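Local coordinates for enoyl-CoA hydratase/isomerase family protein (Ruegeria pomeroyi, PDB 3L3S), which belongs to the crotonase superfamily and probably acts as a hydro-lyase or isomerase on acyl-CoA substrates, assembling as a dimer of trimers, at the interface of chains A and B. Coordinates in Å, arbitrary orientation; residue numbers count along the deposited sequence, not the author numbering. Chains: chain A/B, Enoyl-CoA hydratase/isomerase family protein.

Contact 1 and contact 2 are successive stretches of one helix-against-helix seam between chains A and B, with C-alpha centres about 10 Å apart. Both place helix 228-243 of chain A against helix 84-101 of chain B, and A:Thr236 belongs to both: its hydroxyl serves contact 1 and its methyl contact 2. Contact 1 also reaches helices 118-124 and 150-155 of chain B and includes hydrogen bonds, whereas contact 2 rests on aromatic and aliphatic packing. Different surfaces of the two copies meet here, without exact two-fold symmetry, which is consistent with a contact inside a trimer of the dimer-of-trimers assembly.

Contact 1: the interface of chains A and B. Residues chain A 232, 236; chain B 94, 97-98, 121, 150, 153.
The phenol of A:Tyr232 enters chain B with its hydroxyl leading and is met from the opposite direction by the side-chain amide of B:Gln121. NE2 of B:Gln121 donates to OH of A:Tyr232 at 2.7 Å, with 155° at the hydrogen. The phenol oxygen lies in the amide plane, and that plane is turned only 20° from the ring, so the two flat groups are almost coplanar. The amide is carried there by an extended chain, CG of B:Gln121 standing opposite the backbone N (chi1 174°). The ring is flanked on both faces. B:Val153 places CG1 over the ring centre, 3.8 Å from the centroid, as a CH-pi contact, while the backbone O of B:Ser94 lies above the opposite face, displaced toward the rim. On the same side of the ring as B:Ser94 O, and clear of its plane, CG of B:Leu98 comes to 3.8 Å from CD2 of A:Tyr232, its side chain running past the ring in the reverse sense, and CB of the selenomethionine B:Met97 comes to 3.9 Å from CZ, by the hydroxyl end.

One helical turn along chain A, OG1 of A:Thr236 and OG of B:Ser94 share a hydrogen bond of 2.8 Å whose direction is not decided. A:Thr236 OG1 also donates to the backbone O of A:Tyr232 at 2.7 Å, in the carbonyl plane; this tie to the preceding turn probably limits how far its hydroxyl can swing. CG2 of B:Thr150 adds a 4.0 Å contact with CA of A:Thr236.

An alanine in place of A:Tyr232 is likely to leave the B:Gln121 amide without its phenol partner and open a gap between B:Val153 and helix 84-101. By inserting an aromatic side chain of one subunit among three helices of its neighbour, the site is likely to hold helix 228-243 in register and so to support association of subunits within the trimer.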
ATOM      1  N   TYR A 232       2.176 -16.941   7.185  1.00 20.34           N
ATOM      2  CA  TYR A 232       1.260 -18.061   7.351  1.00 21.80           C
ATOM      3  C   TYR A 232       1.795 -19.056   8.372  1.00 22.40           C
ATOM      4  O   TYR A 232       1.021 -19.750   9.006  1.00 24.63           O
ATOM      5  CB  TYR A 232       0.956 -18.754   6.013  1.00 22.01           C
ATOM      6  CG  TYR A 232      -0.290 -18.234   5.310  1.00 21.04           C
ATOM      7  CD1 TYR A 232      -1.527 -18.112   6.001  1.00 22.82           C
ATOM      8  CD2 TYR A 232      -0.253 -17.877   3.957  1.00 20.99           C
ATOM      9  CE1 TYR A 232      -2.699 -17.642   5.349  1.00 23.55           C
ATOM     10  CE2 TYR A 232      -1.413 -17.409   3.285  1.00 24.34           C
ATOM     11  CZ  TYR A 232      -2.626 -17.293   3.990  1.00 24.67           C
ATOM     12  OH  TYR A 232      -3.736 -16.825   3.346  1.00 26.63           O
ATOM     13  N   THR A 236      -0.939 -19.343  11.615  1.00 26.48           N
ATOM     14  CA  THR A 236      -1.668 -20.605  11.783  1.00 27.54           C
ATOM     15  C   THR A 236      -1.733 -21.131  13.240  1.00 30.24           C
ATOM     16  O   THR A 236      -2.839 -21.420  13.706  1.00 32.53           O
ATOM     17  CB  THR A 236      -1.215 -21.689  10.760  1.00 26.09           C
ATOM     18  OG1 THR A 236      -1.288 -21.157   9.436  1.00 25.62           O
ATOM     19  CG2 THR A 236      -2.110 -22.886  10.833  1.00 26.27           C
TER
ATOM     20  N   SER B  94      -4.195 -22.974   5.137  1.00 27.81           N
ATOM     21  CA  SER B  94      -3.071 -22.077   4.865  1.00 28.55           C
ATOM     22  C   SER B  94      -2.259 -22.562   3.675  1.00 28.78           C
ATOM     23  O   SER B  94      -1.809 -21.752   2.862  1.00 29.94           O
ATOM     24  CB  SER B  94      -2.163 -21.951   6.085  1.00 28.54           C
ATOM     25  OG  SER B  94      -2.787 -21.200   7.110  1.00 30.27           O
HETATM   26  N   MSE B  97      -4.327 -21.617   0.496  1.00 25.29           N
HETATM   27  CA  MSE B  97      -4.278 -20.174   0.283  1.00 27.62           C
HETATM   28  C   MSE B  97      -2.927 -19.665  -0.190  1.00 27.46           C
HETATM   29  O   MSE B  97      -2.865 -18.718  -0.973  1.00 27.12           O
HETATM   30  CB  MSE B  97      -4.714 -19.440   1.547  1.00 30.76           C
HETATM   31  CG  MSE B  97      -6.096 -19.811   2.033  1.00 32.73           C
HETATM   32 SE   MSE B  97      -7.474 -19.359   0.782  1.00 41.54          SE
HETATM   33  CE  MSE B  97      -9.008 -20.143   1.707  1.00 39.05           C
ATOM     34  N   LEU B  98      -1.863 -20.355   0.229  1.00 29.77           N
ATOM     35  CA  LEU B  98      -0.488 -20.028  -0.152  1.00 31.28           C
ATOM     36  C   LEU B  98      -0.314 -20.377  -1.627  1.00 31.33           C
ATOM     37  O   LEU B  98      -0.022 -19.500  -2.446  1.00 33.33           O
ATOM     38  CB  LEU B  98       0.513 -20.835   0.686  1.00 32.49           C
ATOM     39  CG  LEU B  98       1.606 -20.133   1.503  1.00 32.93           C
ATOM     40  CD1 LEU B  98       2.484 -21.184   2.191  1.00 33.06           C
ATOM     41  CD2 LEU B  98       2.449 -19.206   0.629  1.00 32.05           C
ATOM     42  N   GLN B 121     -10.890 -14.530   2.628  1.00 21.74           N
ATOM     43  CA  GLN B 121      -9.495 -14.928   2.410  1.00 22.88           C
ATOM     44  C   GLN B 121      -9.311 -15.575   1.029  1.00 21.29           C
ATOM     45  O   GLN B 121      -8.366 -15.241   0.318  1.00 23.85           O
ATOM     46  CB  GLN B 121      -9.061 -15.905   3.510  1.00 22.41           C
ATOM     47  CG  GLN B 121      -7.679 -16.528   3.364  1.00 23.58           C
ATOM     48  CD  GLN B 121      -7.273 -17.384   4.548  1.00 23.69           C
ATOM     49  OE1 GLN B 121      -8.106 -17.818   5.357  1.00 24.22           O
ATOM     50  NE2 GLN B 121      -5.979 -17.624   4.665  1.00 25.21           N
ATOM     51  N   THR B 150      -5.803 -15.860  10.388  1.00 27.96           N
ATOM     52  CA  THR B 150      -5.421 -16.378   9.068  1.00 27.74           C
ATOM     53  C   THR B 150      -6.086 -15.622   7.907  1.00 27.90           C
ATOM     54  O   THR B 150      -5.409 -15.326   6.942  1.00 30.47           O
ATOM     55  CB  THR B 150      -5.524 -17.936   8.957  1.00 28.28           C
ATOM     56  OG1 THR B 150      -6.800 -18.401   9.417  1.00 29.25           O
ATOM     57  CG2 THR B 150      -4.430 -18.603   9.758  1.00 27.79           C
ATOM     58  N   VAL B 153      -4.349 -12.319   6.888  1.00 19.17           N
ATOM     59  CA  VAL B 153      -3.056 -12.452   6.213  1.00 17.18           C
ATOM     60  C   VAL B 153      -3.217 -12.118   4.726  1.00 18.29           C
ATOM     61  O   VAL B 153      -2.537 -11.225   4.219  1.00 20.80           O
ATOM     62  CB  VAL B 153      -2.446 -13.870   6.407  1.00 16.58           C
ATOM     63  CG1 VAL B 153      -1.175 -14.054   5.582  1.00 18.76           C
ATOM     64  CG2 VAL B 153      -2.127 -14.101   7.860  1.00 12.00           C
TER

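Contact 2: the interface of chains A and B. Residues chain A 236, 239-240, 243; chain B 86-87, 90-91.
Helix 228-243 of chain A packs here against the early turns of helix 84-101 of chain B, a helix-to-helix seam of the subunit interface centred on B:Phe90. The phenyl ring of B:Phe90 is approached from a face and from its rim. Over the face, the selenomethionine A:Met239 sets CG 3.7 Å from the ring centroid in a CH-pi contact, the two side chains crossing at about a right angle. With the bend at chi2 (71°) the chain runs on above the same face, its selenium farther off, and CE comes to 4.0 Å from CE1 of B:Phe90.

At the rim, CG2 of A:Val240 lies in the ring plane, 3.8 Å from CD2. The far end of B:Phe90 points at the face of A:Phe243: the planes are 61° apart, the centroids 5.0 Å, and the geometry is edge-to-face, with CZ of B:Phe90 meeting that face near its rim. Contacts on several sides should restrict rotation of the B:Phe90 ring.

Toward the start of helix 84-101, the other A:Val240 branch, CG1, touches CG1 of B:Val86 at 3.8 Å and lies 3.5 Å from the hydroxyl OG1 of B:Thr87. In the opposite direction along the seam, the methyl CG2 of A:Thr236 sits 3.7 Å from CB of B:Phe90 and 3.8 Å from CG of B:Glu91.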
ATOM      1  N   THR A 236      -0.939 -19.343  11.615  1.00 26.48           N
ATOM      2  CA  THR A 236      -1.668 -20.605  11.783  1.00 27.54           C
ATOM      3  C   THR A 236      -1.733 -21.131  13.240  1.00 30.24           C
ATOM      4  O   THR A 236      -2.839 -21.420  13.706  1.00 32.53           O
ATOM      5  CB  THR A 236      -1.215 -21.689  10.760  1.00 26.09           C
ATOM      6  OG1 THR A 236      -1.288 -21.157   9.436  1.00 25.62           O
ATOM      7  CG2 THR A 236      -2.110 -22.886  10.833  1.00 26.27           C
HETATM    8  N   MSE A 239      -4.094 -18.979  15.156  1.00 30.82           N
HETATM    9  CA  MSE A 239      -5.482 -19.209  14.757  1.00 34.20           C
HETATM   10  C   MSE A 239      -6.016 -20.464  15.463  1.00 35.16           C
HETATM   11  O   MSE A 239      -7.207 -20.555  15.752  1.00 35.29           O
HETATM   12  CB  MSE A 239      -5.579 -19.333  13.237  1.00 37.93           C
HETATM   13  CG  MSE A 239      -6.973 -19.592  12.667  1.00 43.19           C
HETATM   14 SE   MSE A 239      -8.176 -18.094  12.768  1.00 55.64          SE
HETATM   15  CE  MSE A 239      -9.422 -18.574  11.363  1.00 52.00           C
ATOM     16  N   VAL A 240      -5.115 -21.400  15.774  1.00 35.26           N
ATOM     17  CA  VAL A 240      -5.464 -22.630  16.491  1.00 36.72           C
ATOM     18  C   VAL A 240      -5.767 -22.261  17.947  1.00 37.89           C
ATOM     19  O   VAL A 240      -6.770 -22.705  18.514  1.00 36.81           O
ATOM     20  CB  VAL A 240      -4.312 -23.671  16.404  1.00 37.11           C
ATOM     21  CG1 VAL A 240      -4.513 -24.863  17.375  1.00 36.04           C
ATOM     22  CG2 VAL A 240      -4.208 -24.174  14.985  1.00 37.48           C
ATOM     23  N   PHE A 243      -9.407 -20.635  18.601  1.00 36.79           N
ATOM     24  CA  PHE A 243     -10.461 -21.643  18.676  1.00 37.87           C
ATOM     25  C   PHE A 243     -10.411 -22.508  19.925  1.00 37.58           C
ATOM     26  O   PHE A 243     -11.352 -23.239  20.215  1.00 38.57           O
ATOM     27  CB  PHE A 243     -10.446 -22.508  17.408  1.00 35.97           C
ATOM     28  CG  PHE A 243     -11.154 -21.874  16.248  1.00 35.13           C
ATOM     29  CD1 PHE A 243     -12.395 -22.374  15.818  1.00 34.62           C
ATOM     30  CD2 PHE A 243     -10.617 -20.733  15.613  1.00 34.99           C
ATOM     31  CE1 PHE A 243     -13.111 -21.745  14.767  1.00 36.69           C
ATOM     32  CE2 PHE A 243     -11.315 -20.083  14.560  1.00 36.71           C
ATOM     33  CZ  PHE A 243     -12.572 -20.592  14.133  1.00 37.06           C
TER
ATOM     34  N   VAL B  86      -8.495 -29.097  14.500  1.00 35.98           N
ATOM     35  CA  VAL B  86      -8.395 -27.675  14.183  1.00 34.92           C
ATOM     36  C   VAL B  86      -6.997 -27.311  13.645  1.00 34.19           C
ATOM     37  O   VAL B  86      -6.874 -26.473  12.754  1.00 35.90           O
ATOM     38  CB  VAL B  86      -8.903 -26.815  15.387  1.00 36.00           C
ATOM     39  CG1 VAL B  86      -7.921 -25.735  15.827  1.00 35.58           C
ATOM     40  CG2 VAL B  86     -10.255 -26.211  15.041  1.00 37.77           C
ATOM     41  N   THR B  87      -5.979 -28.040  14.107  1.00 32.55           N
ATOM     42  CA  THR B  87      -4.592 -27.854  13.682  1.00 32.33           C
ATOM     43  C   THR B  87      -4.421 -28.370  12.248  1.00 32.32           C
ATOM     44  O   THR B  87      -3.739 -27.744  11.440  1.00 33.70           O
ATOM     45  CB  THR B  87      -3.610 -28.561  14.657  1.00 33.04           C
ATOM     46  OG1 THR B  87      -3.782 -28.020  15.976  1.00 34.41           O
ATOM     47  CG2 THR B  87      -2.162 -28.353  14.245  1.00 33.35           C
ATOM     48  N   PHE B  90      -6.627 -25.759   9.798  1.00 26.06           N
ATOM     49  CA  PHE B  90      -5.951 -24.498   9.512  1.00 27.05           C
ATOM     50  C   PHE B  90      -4.641 -24.606   8.722  1.00 28.92           C
ATOM     51  O   PHE B  90      -4.387 -23.765   7.851  1.00 28.32           O
ATOM     52  CB  PHE B  90      -5.773 -23.677  10.793  1.00 28.08           C
ATOM     53  CG  PHE B  90      -7.072 -23.297  11.464  1.00 31.22           C
ATOM     54  CD1 PHE B  90      -8.194 -22.892  10.709  1.00 32.47           C
ATOM     55  CD2 PHE B  90      -7.196 -23.376  12.858  1.00 32.92           C
ATOM     56  CE1 PHE B  90      -9.431 -22.576  11.342  1.00 34.51           C
ATOM     57  CE2 PHE B  90      -8.422 -23.062  13.507  1.00 33.89           C
ATOM     58  CZ  PHE B  90      -9.542 -22.665  12.741  1.00 34.79           C
ATOM     59  N   GLU B  91      -3.839 -25.648   8.996  1.00 28.06           N
ATOM     60  CA  GLU B  91      -2.577 -25.879   8.273  1.00 28.89           C
ATOM     61  C   GLU B  91      -2.841 -26.241   6.808  1.00 29.02           C
ATOM     62  O   GLU B  91      -2.085 -25.837   5.910  1.00 28.64           O
ATOM     63  CB  GLU B  91      -1.724 -26.966   8.950  1.00 29.78           C
ATOM     64  CG  GLU B  91      -0.928 -26.462  10.168  1.00 30.47           C
ATOM     65  CD  GLU B  91      -0.319 -27.567  11.045  1.00 31.53           C
ATOM     66  OE1 GLU B  91       0.241 -27.209  12.102  1.00 32.25           O
ATOM     67  OE2 GLU B  91      -0.397 -28.773  10.709  1.00 31.23           O
TER